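Local coordinates for protein prolyl endopeptidase (Myxococcus xanthus, PDB 2BKL) that probably cleaves oligopeptides on the carboxyl side of proline, and far less readily of alanine, as a serine endopeptidase of the prolyl oligopeptidase family, at residues 272-285 against 288-302. Numbering follows the deposited sequence.
Sequences GAKYEVHAWKDRFY and TDEGAPRQRVFEVDP
Phe284 and Val300 form a hydrogen-bonded antiparallel pair, Phe284 N to Val300 O at 2.9 Å and Val300 N to Phe284 O at 2.8 Å, where the axes of strands 283-285 and 296-300 come within 4.7 Å. Pro302 CG lies over one face of the Phe284 ring, 3.9 Å from its centroid, a CH-pi contact. Arg283, bent at chi2 and chi3 (-61° and -72°), curls back so that NE reaches the anti lone pair of Glu299 OE2 (2.7 Å) in a salt bridge, their planes perpendicular; a longer salt bridge joins NH1 to Asp301 OD2, while Asp301 OD1 is held by Ala303 N. Strands 283-288 and 296-300 are the middle two of a four-stranded antiparallel blade of the beta-propeller domain. At its other end, Thr288 OG1 donates to Lys274 O (2.7 Å), accepts from Glu290 N in an ST turn, and sits over a face of the Tyr275 ring. Tyr275 OH gives a short bond to Glu290 OE1 (2.5 Å), which meets the ring edge in plane, while Glu290 OE2 salt-bridges Arg307. Asp289 OD1 takes the Lys274 N-H (2.9 Å) on its syn side, from 30° out of the carboxylate plane, and a water hydrogen-bonded to Gly272 O and Asp289 O bridges the segments.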
ATOM      1  N   GLY A 272     -14.085   7.928  17.001  1.00 12.22           N
ATOM      2  CA  GLY A 272     -13.574   8.850  16.016  1.00 12.62           C
ATOM      3  C   GLY A 272     -12.106   9.211  16.240  1.00 13.27           C
ATOM      4  O   GLY A 272     -11.632  10.265  15.807  1.00 14.54           O
ATOM      5  N   ALA A 273     -11.387   8.325  16.921  1.00 11.71           N
ATOM      6  CA  ALA A 273      -9.955   8.513  17.194  1.00 10.57           C
ATOM      7  C   ALA A 273      -9.222   7.169  17.147  1.00  8.30           C
ATOM      8  O   ALA A 273      -9.808   6.123  17.451  1.00  7.81           O
ATOM      9  CB  ALA A 273      -9.747   9.161  18.565  1.00 11.89           C
ATOM     10  N   LYS A 274      -7.962   7.229  16.727  1.00  9.38           N
ATOM     11  CA  LYS A 274      -7.056   6.104  16.688  1.00  9.41           C
ATOM     12  C   LYS A 274      -5.989   6.230  17.733  1.00  9.13           C
ATOM     13  O   LYS A 274      -5.619   7.341  18.130  1.00  7.68           O
ATOM     14  CB  LYS A 274      -6.371   5.989  15.325  1.00 12.41           C
ATOM     15  CG  LYS A 274      -7.302   5.682  14.221  1.00 17.92           C
ATOM     16  CD  LYS A 274      -6.568   5.640  12.872  1.00 19.36           C
ATOM     17  CE  LYS A 274      -6.252   7.042  12.405  1.00 20.59           C
ATOM     18  NZ  LYS A 274      -5.638   7.048  11.062  1.00 22.58           N
ATOM     19  N   TYR A 275      -5.459   5.080  18.127  1.00  7.08           N
ATOM     20  CA  TYR A 275      -4.465   4.965  19.181  1.00  7.20           C
ATOM     21  C   TYR A 275      -3.499   3.840  18.846  1.00  9.73           C
ATOM     22  O   TYR A 275      -3.929   2.713  18.606  1.00 10.57           O
ATOM     23  CB  TYR A 275      -5.101   4.655  20.533  1.00  7.19           C
ATOM     24  CG  TYR A 275      -6.171   5.596  20.939  1.00  7.49           C
ATOM     25  CD1 TYR A 275      -7.468   5.473  20.436  1.00  7.15           C
ATOM     26  CD2 TYR A 275      -5.919   6.605  21.867  1.00  6.56           C
ATOM     27  CE1 TYR A 275      -8.479   6.369  20.833  1.00  8.70           C
ATOM     28  CE2 TYR A 275      -6.912   7.494  22.258  1.00  7.45           C
ATOM     29  CZ  TYR A 275      -8.195   7.375  21.729  1.00  9.06           C
ATOM     30  OH  TYR A 275      -9.193   8.251  22.109  1.00 10.93           O
ATOM     31  N   GLU A 276      -2.202   4.129  18.871  1.00  8.18           N
ATOM     32  CA  GLU A 276      -1.143   3.135  18.698  1.00 11.67           C
ATOM     33  C   GLU A 276      -0.254   3.205  19.923  1.00  9.74           C
ATOM     34  O   GLU A 276       0.110   4.292  20.364  1.00  9.66           O
ATOM     35  CB  GLU A 276      -0.334   3.468  17.454  1.00 15.18           C
ATOM     36  CG  GLU A 276       0.789   2.497  17.150  1.00 19.89           C
ATOM     37  CD  GLU A 276       1.685   2.977  16.029  1.00 21.95           C
ATOM     38  OE1 GLU A 276       1.204   3.674  15.111  1.00 28.25           O
ATOM     39  OE2 GLU A 276       2.888   2.660  16.058  1.00 28.97           O
ATOM     40  N   VAL A 277       0.107   2.053  20.484  1.00  8.87           N
ATOM     41  CA  VAL A 277       0.814   2.005  21.750  1.00  9.76           C
ATOM     42  C   VAL A 277       2.130   1.238  21.648  1.00 10.31           C
ATOM     43  O   VAL A 277       2.211   0.176  20.991  1.00 13.00           O
ATOM     44  CB  VAL A 277      -0.035   1.329  22.848  1.00 11.17           C
ATOM     45  CG1 VAL A 277       0.644   1.474  24.203  1.00 12.95           C
ATOM     46  CG2 VAL A 277      -1.410   1.880  22.851  1.00 14.68           C
ATOM     47  N   HIS A 278       3.170   1.789  22.263  1.00 10.93           N
ATOM     48  CA  HIS A 278       4.442   1.091  22.451  1.00 12.59           C
ATOM     49  C   HIS A 278       4.799   1.136  23.920  1.00 13.04           C
ATOM     50  O   HIS A 278       4.679   2.171  24.541  1.00 13.59           O
ATOM     51  CB  HIS A 278       5.512   1.748  21.583  1.00 16.14           C
ATOM     52  CG  HIS A 278       5.245   1.583  20.118  1.00 21.44           C
ATOM     53  ND1 HIS A 278       5.292   0.353  19.493  1.00 23.44           N
ATOM     54  CD2 HIS A 278       4.863   2.475  19.174  1.00 25.11           C
ATOM     55  CE1 HIS A 278       4.961   0.498  18.219  1.00 26.17           C
ATOM     56  NE2 HIS A 278       4.708   1.778  17.999  1.00 25.63           N
ATOM     57  N   ALA A 279       5.180  -0.008  24.474  1.00 11.55           N
ATOM     58  CA  ALA A 279       5.586  -0.107  25.874  1.00 10.96           C
ATOM     59  C   ALA A 279       7.091  -0.281  26.011  1.00 12.14           C
ATOM     60  O   ALA A 279       7.693  -1.075  25.306  1.00 14.72           O
ATOM     61  CB  ALA A 279       4.899  -1.254  26.528  1.00 11.31           C
ATOM     62  N   TRP A 280       7.674   0.461  26.928  1.00  8.55           N
ATOM     63  CA  TRP A 280       9.099   0.345  27.223  1.00  8.31           C
ATOM     64  C   TRP A 280       9.297   0.702  28.681  1.00  8.95           C
ATOM     65  O   TRP A 280       8.824   1.713  29.143  1.00  9.19           O
ATOM     66  CB  TRP A 280       9.913   1.278  26.294  1.00  8.17           C
ATOM     67  CG  TRP A 280      11.393   1.193  26.529  1.00  8.10           C
ATOM     68  CD1 TRP A 280      12.200   2.177  26.979  1.00 10.21           C
ATOM     69  CD2 TRP A 280      12.230   0.035  26.347  1.00  8.40           C
ATOM     70  NE1 TRP A 280      13.497   1.720  27.077  1.00  8.74           N
ATOM     71  CE2 TRP A 280      13.536   0.402  26.718  1.00  8.24           C
ATOM     72  CE3 TRP A 280      12.011  -1.278  25.905  1.00  8.90           C
ATOM     73  CZ2 TRP A 280      14.601  -0.492  26.674  1.00  8.72           C
ATOM     74  CZ3 TRP A 280      13.086  -2.164  25.869  1.00  9.00           C
ATOM     75  CH2 TRP A 280      14.355  -1.755  26.224  1.00  8.52           C
ATOM     76  N   LYS A 281      10.034  -0.146  29.406  1.00  9.63           N
ATOM     77  CA  LYS A 281      10.338   0.061  30.839  1.00 10.88           C
ATOM     78  C   LYS A 281       9.085   0.430  31.642  1.00 10.55           C
ATOM     79  O   LYS A 281       9.090   1.347  32.460  1.00 10.99           O
ATOM     80  CB  LYS A 281      11.506   1.054  31.019  1.00 12.66           C
ATOM     81  CG  LYS A 281      12.802   0.476  30.464  1.00 16.44           C
ATOM     82  CD  LYS A 281      14.040   1.256  30.833  1.00 17.68           C
ATOM     83  CE  LYS A 281      15.322   0.545  30.378  1.00 19.09           C
ATOM     84  NZ  LYS A 281      16.471   1.503  30.410  1.00 22.33           N
ATOM     85  N   ASP A 282       8.031  -0.364  31.451  1.00 10.14           N
ATOM     86  CA  ASP A 282       6.768  -0.244  32.219  1.00 11.40           C
ATOM     87  C   ASP A 282       6.057   1.094  32.048  1.00 10.11           C
ATOM     88  O   ASP A 282       5.283   1.534  32.892  1.00 11.36           O
ATOM     89  CB  ASP A 282       6.982  -0.531  33.706  1.00 12.34           C
ATOM     90  CG  ASP A 282       7.557  -1.893  33.955  1.00 14.87           C
ATOM     91  OD1 ASP A 282       6.999  -2.906  33.490  1.00 15.25           O
ATOM     92  OD2 ASP A 282       8.585  -2.040  34.651  1.00 19.34           O
ATOM     93  N   ARG A 283       6.317   1.758  30.925  1.00  9.03           N
ATOM     94  CA  ARG A 283       5.512   2.927  30.548  1.00  8.88           C
ATOM     95  C   ARG A 283       4.954   2.684  29.154  1.00  7.50           C
ATOM     96  O   ARG A 283       5.580   2.045  28.340  1.00  8.31           O
ATOM     97  CB  ARG A 283       6.362   4.194  30.514  1.00 11.15           C
ATOM     98  CG  ARG A 283       7.236   4.408  31.713  1.00 15.79           C
ATOM     99  CD  ARG A 283       6.507   4.537  32.997  1.00 18.44           C
ATOM    100  NE  ARG A 283       5.790   5.801  33.099  1.00 21.00           N
ATOM    101  CZ  ARG A 283       5.122   6.187  34.170  1.00 20.75           C
ATOM    102  NH1 ARG A 283       5.036   5.397  35.228  1.00 22.89           N
ATOM    103  NH2 ARG A 283       4.508   7.359  34.174  1.00 23.03           N
ATOM    104  N   PHE A 284       3.746   3.174  28.889  1.00  6.49           N
ATOM    105  CA  PHE A 284       3.122   3.076  27.583  1.00  7.39           C
ATOM    106  C   PHE A 284       3.218   4.429  26.902  1.00  8.07           C
ATOM    107  O   PHE A 284       2.984   5.469  27.526  1.00  8.77           O
ATOM    108  CB  PHE A 284       1.624   2.727  27.696  1.00  9.17           C
ATOM    109  CG  PHE A 284       1.298   1.381  28.289  1.00  8.40           C
ATOM    110  CD1 PHE A 284       2.234   0.399  28.524  1.00  8.63           C
ATOM    111  CD2 PHE A 284      -0.043   1.094  28.562  1.00  9.32           C
ATOM    112  CE1 PHE A 284       1.843  -0.831  29.036  1.00  7.96           C
ATOM    113  CE2 PHE A 284      -0.424  -0.136  29.106  1.00  9.31           C
ATOM    114  CZ  PHE A 284       0.522  -1.084  29.325  1.00  8.83           C
ATOM    115  N   TYR A 285       3.599   4.416  25.621  1.00  6.39           N
ATOM    116  CA  TYR A 285       3.664   5.605  24.780  1.00  7.28           C
ATOM    117  C   TYR A 285       2.558   5.494  23.744  1.00  6.65           C
ATOM    118  O   TYR A 285       2.559   4.590  22.940  1.00  8.91           O
ATOM    119  CB  TYR A 285       5.069   5.768  24.151  1.00  8.13           C
ATOM    120  CG  TYR A 285       6.106   5.903  25.244  1.00  8.25           C
ATOM    121  CD1 TYR A 285       6.702   4.780  25.802  1.00  9.05           C
ATOM    122  CD2 TYR A 285       6.410   7.142  25.788  1.00 10.05           C
ATOM    123  CE1 TYR A 285       7.580   4.885  26.871  1.00  8.36           C
ATOM    124  CE2 TYR A 285       7.311   7.264  26.867  1.00  9.58           C
ATOM    125  CZ  TYR A 285       7.888   6.126  27.390  1.00 10.00           C
ATOM    126  OH  TYR A 285       8.733   6.233  28.458  1.00 10.96           O
ATOM    127  N   THR A 288      -1.776   9.260  19.216  1.00  5.24           N
ATOM    128  CA  THR A 288      -3.210   9.382  18.969  1.00  6.35           C
ATOM    129  C   THR A 288      -3.621  10.684  18.326  1.00  6.31           C
ATOM    130  O   THR A 288      -2.943  11.717  18.476  1.00  6.83           O
ATOM    131  CB  THR A 288      -3.962   9.172  20.312  1.00  7.56           C
ATOM    132  OG1 THR A 288      -5.372   9.232  20.103  1.00  9.02           O
ATOM    133  CG2 THR A 288      -3.665  10.278  21.289  1.00  7.71           C
ATOM    134  N   ASP A 289      -4.743  10.633  17.604  1.00  7.88           N
ATOM    135  CA  ASP A 289      -5.393  11.829  17.091  1.00  7.92           C
ATOM    136  C   ASP A 289      -6.552  12.320  17.977  1.00  8.38           C
ATOM    137  O   ASP A 289      -7.256  13.260  17.624  1.00  9.12           O
ATOM    138  CB  ASP A 289      -5.806  11.696  15.603  1.00  7.89           C
ATOM    139  CG  ASP A 289      -6.727  10.580  15.344  1.00 11.76           C
ATOM    140  OD1 ASP A 289      -7.326  10.063  16.314  1.00 13.37           O
ATOM    141  OD2 ASP A 289      -6.948  10.172  14.165  1.00 14.14           O
ATOM    142  N   GLU A 290      -6.723  11.710  19.143  1.00  8.33           N
ATOM    143  CA  GLU A 290      -7.733  12.186  20.079  1.00  9.10           C
ATOM    144  C   GLU A 290      -7.449  13.624  20.486  1.00 10.62           C
ATOM    145  O   GLU A 290      -6.384  13.910  21.041  1.00  9.87           O
ATOM    146  CB  GLU A 290      -7.804  11.283  21.301  1.00  8.31           C
ATOM    147  CG  GLU A 290      -9.055  11.526  22.153  1.00 10.78           C
ATOM    148  CD  GLU A 290      -8.849  11.173  23.608  1.00 12.41           C
ATOM    149  OE1 GLU A 290      -8.752   9.959  23.934  1.00 13.81           O
ATOM    150  OE2 GLU A 290      -8.826  12.114  24.439  1.00 14.33           O
ATOM    151  N   GLY A 291      -8.388  14.517  20.169  1.00 10.22           N
ATOM    152  CA  GLY A 291      -8.231  15.940  20.413  1.00 10.29           C
ATOM    153  C   GLY A 291      -7.015  16.561  19.744  1.00 11.68           C
ATOM    154  O   GLY A 291      -6.517  17.573  20.208  1.00 13.61           O
ATOM    155  N   ALA A 292      -6.582  15.988  18.618  1.00  9.72           N
ATOM    156  CA  ALA A 292      -5.361  16.406  17.950  1.00  7.71           C
ATOM    157  C   ALA A 292      -5.341  15.817  16.539  1.00  7.91           C
ATOM    158  O   ALA A 292      -4.784  14.770  16.305  1.00  8.23           O
ATOM    159  CB  ALA A 292      -4.137  15.927  18.751  1.00  9.01           C
ATOM    160  N   PRO A 293      -5.996  16.466  15.593  1.00  7.87           N
ATOM    161  CA  PRO A 293      -6.051  15.986  14.209  1.00  8.73           C
ATOM    162  C   PRO A 293      -4.699  15.649  13.572  1.00  7.04           C
ATOM    163  O   PRO A 293      -4.644  14.693  12.825  1.00  9.13           O
ATOM    164  CB  PRO A 293      -6.731  17.133  13.469  1.00 10.22           C
ATOM    165  CG  PRO A 293      -7.616  17.751  14.513  1.00 10.85           C
ATOM    166  CD  PRO A 293      -6.812  17.673  15.796  1.00 10.44           C
ATOM    167  N   ARG A 294      -3.631  16.391  13.900  1.00  7.20           N
ATOM    168  CA  ARG A 294      -2.279  16.066  13.437  1.00  8.22           C
ATOM    169  C   ARG A 294      -1.436  15.201  14.397  1.00  8.21           C
ATOM    170  O   ARG A 294      -0.240  14.999  14.167  1.00  7.88           O
ATOM    171  CB  ARG A 294      -1.531  17.347  13.097  1.00 12.55           C
ATOM    172  CG  ARG A 294      -2.078  18.078  11.859  1.00 15.00           C
ATOM    173  CD  ARG A 294      -1.316  19.361  11.549  1.00 17.24           C
ATOM    174  NE  ARG A 294      -1.315  20.260  12.704  1.00 20.35           N
ATOM    175  CZ  ARG A 294      -2.207  21.189  12.946  1.00 22.54           C
ATOM    176  NH1 ARG A 294      -3.215  21.424  12.099  1.00 24.48           N
ATOM    177  NH2 ARG A 294      -2.101  21.910  14.047  1.00 22.46           N
ATOM    178  N   GLN A 295      -2.094  14.669  15.430  1.00  6.80           N
ATOM    179  CA  GLN A 295      -1.582  13.678  16.385  1.00  6.84           C
ATOM    180  C   GLN A 295      -0.643  14.236  17.432  1.00  7.10           C
ATOM    181  O   GLN A 295      -0.009  15.285  17.274  1.00  7.86           O
ATOM    182  CB  GLN A 295      -0.970  12.446  15.685  1.00  7.91           C
ATOM    183  CG  GLN A 295      -2.007  11.696  14.863  1.00  9.01           C
ATOM    184  CD  GLN A 295      -1.774  10.205  14.727  1.00  8.56           C
ATOM    185  OE1 GLN A 295      -2.550   9.407  15.264  1.00 13.60           O
ATOM    186  NE2 GLN A 295      -0.733   9.811  14.002  1.00  8.60           N
ATOM    187  N   ARG A 296      -0.599  13.501  18.527  1.00  6.87           N
ATOM    188  CA  ARG A 296       0.196  13.844  19.697  1.00  7.09           C
ATOM    189  C   ARG A 296       0.547  12.565  20.437  1.00  6.78           C
ATOM    190  O   ARG A 296       0.044  11.486  20.088  1.00  6.83           O
ATOM    191  CB  ARG A 296      -0.584  14.815  20.599  1.00  7.74           C
ATOM    192  CG  ARG A 296      -1.927  14.318  21.094  1.00  8.73           C
ATOM    193  CD  ARG A 296      -2.584  15.352  21.994  1.00  8.82           C
ATOM    194  NE  ARG A 296      -3.975  15.099  22.289  1.00  9.59           N
ATOM    195  CZ  ARG A 296      -4.651  15.757  23.229  1.00 11.56           C
ATOM    196  NH1 ARG A 296      -4.064  16.714  23.948  1.00 12.71           N
ATOM    197  NH2 ARG A 296      -5.915  15.473  23.442  1.00 11.72           N
ATOM    198  N   VAL A 297       1.429  12.673  21.416  1.00  6.31           N
ATOM    199  CA  VAL A 297       1.882  11.530  22.209  1.00  6.45           C
ATOM    200  C   VAL A 297       1.636  11.711  23.698  1.00  7.45           C
ATOM    201  O   VAL A 297       2.004  12.723  24.265  1.00  7.91           O
ATOM    202  CB  VAL A 297       3.378  11.189  21.994  1.00  6.59           C
ATOM    203  CG1 VAL A 297       3.729   9.876  22.685  1.00  6.97           C
ATOM    204  CG2 VAL A 297       3.706  11.109  20.491  1.00  7.89           C
ATOM    205  N   PHE A 298       1.058  10.687  24.311  1.00  7.16           N
ATOM    206  CA  PHE A 298       0.841  10.580  25.756  1.00  7.79           C
ATOM    207  C   PHE A 298       1.751   9.496  26.353  1.00  8.51           C
ATOM    208  O   PHE A 298       2.101   8.504  25.699  1.00  8.39           O
ATOM    209  CB  PHE A 298      -0.611  10.175  26.060  1.00  7.39           C
ATOM    210  CG  PHE A 298      -1.625  11.237  25.791  1.00  8.35           C
ATOM    211  CD1 PHE A 298      -1.927  12.176  26.765  1.00  9.53           C
ATOM    212  CD2 PHE A 298      -2.303  11.295  24.582  1.00  9.41           C
ATOM    213  CE1 PHE A 298      -2.864  13.135  26.546  1.00  8.94           C
ATOM    214  CE2 PHE A 298      -3.221  12.286  24.349  1.00  9.97           C
ATOM    215  CZ  PHE A 298      -3.520  13.210  25.345  1.00  9.99           C
ATOM    216  N   GLU A 299       2.156   9.704  27.601  1.00  6.86           N
ATOM    217  CA  GLU A 299       2.775   8.680  28.430  1.00  8.68           C
ATOM    218  C   GLU A 299       1.707   8.186  29.382  1.00  8.20           C
ATOM    219  O   GLU A 299       1.023   8.999  30.013  1.00  9.63           O
ATOM    220  CB  GLU A 299       3.969   9.230  29.213  1.00 12.48           C
ATOM    221  CG  GLU A 299       4.668   8.197  30.082  1.00 13.99           C
ATOM    222  CD  GLU A 299       5.926   8.716  30.752  1.00 18.16           C
ATOM    223  OE1 GLU A 299       6.520   9.726  30.310  1.00 22.59           O
ATOM    224  OE2 GLU A 299       6.329   8.100  31.743  1.00 23.89           O
ATOM    225  N   VAL A 300       1.551   6.869  29.458  1.00  7.95           N
ATOM    226  CA  VAL A 300       0.541   6.240  30.310  1.00  8.45           C
ATOM    227  C   VAL A 300       1.215   5.281  31.262  1.00  9.52           C
ATOM    228  O   VAL A 300       2.077   4.505  30.857  1.00  9.14           O
ATOM    229  CB  VAL A 300      -0.485   5.486  29.449  1.00 10.28           C
ATOM    230  CG1 VAL A 300      -1.542   4.775  30.341  1.00 10.76           C
ATOM    231  CG2 VAL A 300      -1.138   6.433  28.457  1.00 10.56           C
ATOM    232  N   ASP A 301       0.828   5.352  32.537  1.00 10.07           N
ATOM    233  CA  ASP A 301       1.299   4.455  33.574  1.00 10.86           C
ATOM    234  C   ASP A 301       0.356   3.240  33.610  1.00  8.93           C
ATOM    235  O   ASP A 301      -0.819   3.405  33.824  1.00  8.99           O
ATOM    236  CB  ASP A 301       1.229   5.223  34.885  1.00 12.05           C
ATOM    237  CG  ASP A 301       1.786   4.455  36.042  1.00 14.32           C
ATOM    238  OD1 ASP A 301       1.982   3.221  35.942  1.00 15.44           O
ATOM    239  OD2 ASP A 301       2.085   5.052  37.094  1.00 19.96           O
ATOM    240  N   PRO A 302       0.843   2.040  33.324  1.00  9.30           N
ATOM    241  CA  PRO A 302      -0.029   0.852  33.322  1.00  9.11           C
ATOM    242  C   PRO A 302      -0.756   0.663  34.670  1.00 10.09           C
ATOM    243  O   PRO A 302      -1.812   0.060  34.677  1.00 11.61           O
ATOM    244  CB  PRO A 302       0.943  -0.296  33.083  1.00 10.61           C
ATOM    245  CG  PRO A 302       2.186   0.347  32.495  1.00 13.13           C
ATOM    246  CD  PRO A 302       2.243   1.717  32.985  1.00 10.67           C
TER
HETATM  247  O   HOH W   1      -9.811  12.120  16.694  1.00 21.19           O